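Local structure of rRNA N-glycosidase (Bougainvillea spectabilis, 3CTK) at residues P91-A94 with T95-F99. The protein belongs to the plant ribosome-inactivating proteins, whose fold sets a mixed beta sheet beside a largely helical region. Residues are numbered along the deposited sequence; the frame is centred on the assembly and turned at random.
Sequences PTVA and TSKLF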
# COMPACT_ATOMS: atom_id res chain seq x y z
N PRO A 91 7.87 13.34 -1.06
CA PRO A 91 7.74 14.60 -1.80
C PRO A 91 7.62 15.80 -0.87
O PRO A 91 7.03 15.71 0.20
CB PRO A 91 6.46 14.39 -2.61
CG PRO A 91 6.45 12.90 -2.84
CD PRO A 91 6.86 12.36 -1.49
N THR A 92 8.19 16.93 -1.29
CA THR A 92 8.12 18.14 -0.47
C THR A 92 6.66 18.51 -0.23
O THR A 92 6.31 19.01 0.84
CB THR A 92 8.84 19.32 -1.15
OG1 THR A 92 10.22 18.99 -1.34
CG2 THR A 92 8.75 20.57 -0.29
N VAL A 93 5.81 18.26 -1.22
CA VAL A 93 4.40 18.59 -1.08
C VAL A 93 3.76 17.81 0.08
O VAL A 93 2.78 18.26 0.67
CB VAL A 93 3.61 18.29 -2.39
CG1 VAL A 93 3.72 16.82 -2.75
CG2 VAL A 93 2.16 18.70 -2.23
N ALA A 94 4.33 16.65 0.40
CA ALA A 94 3.81 15.83 1.49
C ALA A 94 4.04 16.49 2.85
O ALA A 94 3.11 16.66 3.64
CB ALA A 94 4.46 14.45 1.46
N THR A 95 5.28 16.86 3.12
CA THR A 95 5.60 17.48 4.40
C THR A 95 5.07 18.91 4.48
O THR A 95 4.84 19.43 5.57
CB THR A 95 7.12 17.47 4.66
OG1 THR A 95 7.82 17.91 3.49
CG2 THR A 95 7.59 16.07 5.04
N SER A 96 4.85 19.54 3.33
CA SER A 96 4.34 20.91 3.31
C SER A 96 2.82 21.02 3.41
O SER A 96 2.32 21.94 4.06
CB SER A 96 4.79 21.63 2.03
OG SER A 96 6.20 21.78 1.99
N LYS A 97 2.09 20.10 2.80
CA LYS A 97 0.63 20.19 2.81
C LYS A 97 -0.18 19.20 3.64
O LYS A 97 -1.34 19.47 3.94
CB LYS A 97 0.12 20.18 1.37
CG LYS A 97 0.37 21.49 0.64
CD LYS A 97 -0.15 21.46 -0.78
CE LYS A 97 -0.21 22.86 -1.36
NZ LYS A 97 1.07 23.60 -1.17
N LEU A 98 0.40 18.06 4.00
CA LEU A 98 -0.35 17.09 4.80
C LEU A 98 -0.45 17.49 6.26
O LEU A 98 0.44 18.14 6.81
CB LEU A 98 0.30 15.70 4.71
CG LEU A 98 0.03 14.92 3.43
CD1 LEU A 98 0.90 13.67 3.39
CD2 LEU A 98 -1.45 14.57 3.35
N PHE A 99 -1.56 17.10 6.89
CA PHE A 99 -1.81 17.37 8.30
C PHE A 99 -1.49 18.82 8.67
O PHE A 99 -0.68 19.09 9.55
CB PHE A 99 -0.96 16.41 9.13
CG PHE A 99 -0.99 14.99 8.63
CD1 PHE A 99 0.18 14.27 8.45
CD2 PHE A 99 -2.21 14.38 8.32
CE1 PHE A 99 0.15 12.95 7.98
CE2 PHE A 99 -2.25 13.06 7.85
CZ PHE A 99 -1.06 12.35 7.69
O HOH W 1 9.86 16.22 2.04
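Ser96 and Thr95 both bring their hydroxyls back to the carbonyl of Thr92, which also accepts the ordinary helical bond from Ser96 N, 2.9 Å from Thr92 O. Ser96 OG lies beside its own backbone N (chi1 -65°), a turn that folds it back to 3.0 Å from Thr92 O, with Thr92 CG2 alongside the hydroxyl. Thr95 OG1 sits between its backbone N and carbonyl carbon (chi1 46°), 3.2 Å from the same Thr92 O; a water bridges this hydroxyl to Pro91 O, weakly at the latter end. Small hydroxyl side chains suit these places because they can reach a carbonyl of the preceding turn.

One residue further on, Val93 O accepts from Lys97 N at 2.9 Å. Here the side chains run askew to each other: Val93 CG2 touches Lys97 CD at 3.9 Å, so the branched valine meets the apolar part of the lysine, whose chain bends only at its last torsion. Toward the sheet, Ala94 CB, small enough to let the helix lie close, meets Leu98 CD1 at 4.1 Å, and both residues pack on Phe47 of strand 47-53. Leu98 leaves helical geometry, yet its N still bonds Ala94 O at 3.1 Å. Arg105 of the following strand donates to the carbonyls of Thr95, Leu98 and Phe99, holding the end of the helix and the turn after it.

Pro91, at the N-cap, starts this short amphipathic helix, 92-97, whose buried face rests on the sheet while Thr92, Ser96 and Lys97 are exposed. It is the connecting helix of a beta-alpha-beta crossover that joins strand 81-88 to the parallel, outermost strand 105-108, with the helix lying on the face of the mixed sheet of the ribosome-inactivating protein fold.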